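FAD linked oxidase-like protein (Myceliophthora thermophila, PDB 5L6G) oxidises the C1 hydroxyl of xylooligosaccharides and related sugars to lactones, using a bicovalently bound FAD and reducing oxygen to hydrogen peroxide. Local coordinates at residues A[269-274]-A[280-285]. Residues are numbered along the deposited sequence; the frame is centred on the assembly and turned at random.
Sequences MNMRVL and TQLQGL. With XYP (beta-D-xylopyranose), chain H.
R272 and Q283 face each other as a hydrogen-bonded pair of an antiparallel beta hairpin, and their side chains meet again beyond the backbone. R272 NE donates to Q283 OE1 at 2.8 Å, and R272 NH2 donates to the same oxygen at 2.9 Å. OE1 sits in the guanidinium plane, and the amide is turned 29° from that plane. Q283 NE2 donates to Q281 OE1 at 2.9 Å, which, with the grip on OE1, helps hold the amide in one orientation. With CG set between the backbone N and the carbonyl carbon (chi1 72°) and the chain extended beyond, R272 NH1 donates a hydrogen bond to xylose O2 at 2.8 Å. R272 is a substrate-binding residue, and Q283 positions it from the second shell; Y451, T154 and E412 also hydrogen-bond the sugar. A leucine in place of R272 would probably leave Q283 OE1 without its two donors and the sugar O2 without this bond. The opposite face is apolar and tight: V273 CG2 touches L282 CD2 at 3.6 Å. The N270-L285 end is looser, its N270 N to L285 O bond weak. L274, partly exposed, marks the solvent side, yet packs closely on Q283. Helix 290-304 packs on M271 and L282, while strands 374-381 and 234-240 flank 269-274 and 280-285, respectively.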
# COMPACT_ATOMS: atom_id res chain seq x y z
N MET A 269 19.19 -6.97 -2.42
CA MET A 269 18.88 -5.91 -3.37
C MET A 269 17.38 -5.68 -3.49
O MET A 269 16.62 -6.62 -3.61
CB MET A 269 19.44 -6.26 -4.74
CG MET A 269 19.34 -5.16 -5.78
SD MET A 269 20.18 -5.59 -7.30
CE MET A 269 21.90 -5.65 -6.77
N ASN A 270 16.98 -4.41 -3.48
CA ASN A 270 15.59 -4.01 -3.53
C ASN A 270 15.55 -2.89 -4.52
O ASN A 270 16.31 -1.92 -4.38
CB ASN A 270 15.11 -3.49 -2.18
CG ASN A 270 15.19 -4.54 -1.11
OD1 ASN A 270 14.19 -5.19 -0.81
ND2 ASN A 270 16.39 -4.74 -0.55
N MET A 271 14.72 -3.02 -5.55
CA MET A 271 14.88 -2.16 -6.74
C MET A 271 13.57 -1.99 -7.50
O MET A 271 12.70 -2.83 -7.42
CB MET A 271 15.94 -2.72 -7.66
CG MET A 271 16.47 -1.75 -8.70
SD MET A 271 17.99 -2.31 -9.48
CE MET A 271 17.56 -3.99 -9.95
N ARG A 272 13.47 -0.87 -8.20
CA ARG A 272 12.35 -0.57 -9.07
C ARG A 272 12.82 0.30 -10.24
O ARG A 272 13.87 0.94 -10.18
CB ARG A 272 11.32 0.21 -8.28
CG ARG A 272 11.74 1.65 -7.98
CD ARG A 272 10.83 2.25 -6.90
NE ARG A 272 11.15 3.63 -6.62
CZ ARG A 272 10.56 4.36 -5.68
NH1 ARG A 272 9.64 3.82 -4.90
NH2 ARG A 272 10.93 5.62 -5.50
N VAL A 273 12.04 0.30 -11.30
CA VAL A 273 12.14 1.31 -12.33
C VAL A 273 11.20 2.44 -11.96
O VAL A 273 10.05 2.18 -11.69
CB VAL A 273 11.72 0.76 -13.71
CG1 VAL A 273 11.73 1.87 -14.75
CG2 VAL A 273 12.63 -0.38 -14.14
N LEU A 274 11.71 3.66 -11.94
CA LEU A 274 10.88 4.86 -11.92
C LEU A 274 11.01 5.51 -13.28
O LEU A 274 12.10 5.77 -13.72
CB LEU A 274 11.37 5.86 -10.87
CG LEU A 274 10.68 7.23 -10.87
CD1 LEU A 274 9.19 7.08 -10.59
CD2 LEU A 274 11.31 8.16 -9.87
N THR A 280 14.11 8.02 -17.01
CA THR A 280 13.80 6.67 -16.56
C THR A 280 15.04 6.10 -15.89
O THR A 280 16.15 6.25 -16.40
CB THR A 280 13.38 5.76 -17.71
OG1 THR A 280 12.20 6.30 -18.36
CG2 THR A 280 13.04 4.35 -17.18
N GLN A 281 14.87 5.49 -14.73
CA GLN A 281 16.03 4.93 -14.06
C GLN A 281 15.60 3.82 -13.13
O GLN A 281 14.44 3.81 -12.68
CB GLN A 281 16.77 6.01 -13.27
CG GLN A 281 15.92 6.68 -12.20
CD GLN A 281 16.68 7.65 -11.33
OE1 GLN A 281 16.27 7.92 -10.21
NE2 GLN A 281 17.79 8.17 -11.82
N LEU A 282 16.52 2.90 -12.87
CA LEU A 282 16.36 2.00 -11.77
C LEU A 282 16.78 2.77 -10.54
O LEU A 282 17.72 3.56 -10.61
CB LEU A 282 17.22 0.76 -11.94
CG LEU A 282 16.76 -0.16 -13.07
CD1 LEU A 282 17.96 -0.86 -13.68
CD2 LEU A 282 15.74 -1.15 -12.57
N GLN A 283 16.07 2.52 -9.45
CA GLN A 283 16.37 3.05 -8.13
C GLN A 283 16.39 1.86 -7.21
O GLN A 283 15.43 1.08 -7.20
CB GLN A 283 15.28 4.00 -7.65
CG GLN A 283 15.01 5.14 -8.61
CD GLN A 283 13.91 6.05 -8.11
OE1 GLN A 283 12.91 5.59 -7.55
NE2 GLN A 283 14.08 7.34 -8.34
N GLY A 284 17.46 1.74 -6.43
CA GLY A 284 17.62 0.62 -5.52
C GLY A 284 18.01 1.03 -4.13
O GLY A 284 18.43 2.17 -3.88
N LEU A 285 17.81 0.10 -3.20
CA LEU A 285 18.38 0.15 -1.88
C LEU A 285 18.98 -1.23 -1.62
O LEU A 285 18.27 -2.24 -1.59
CB LEU A 285 17.34 0.51 -0.82
CG LEU A 285 17.92 0.85 0.55
CD1 LEU A 285 18.66 2.17 0.49
CD2 LEU A 285 16.88 0.87 1.65
O1 XYP H . 5.13 3.31 -4.42
C1 XYP H . 5.15 4.60 -3.81
C2 XYP H . 6.52 5.23 -4.01
C3 XYP H . 6.54 6.69 -3.57
C4 XYP H . 5.40 7.45 -4.23
C5 XYP H . 4.06 6.75 -4.01
O2 XYP H . 7.46 4.48 -3.24
O3 XYP H . 7.82 7.28 -3.81
O4 XYP H . 5.29 8.76 -3.66
O5 XYP H . 4.11 5.38 -4.40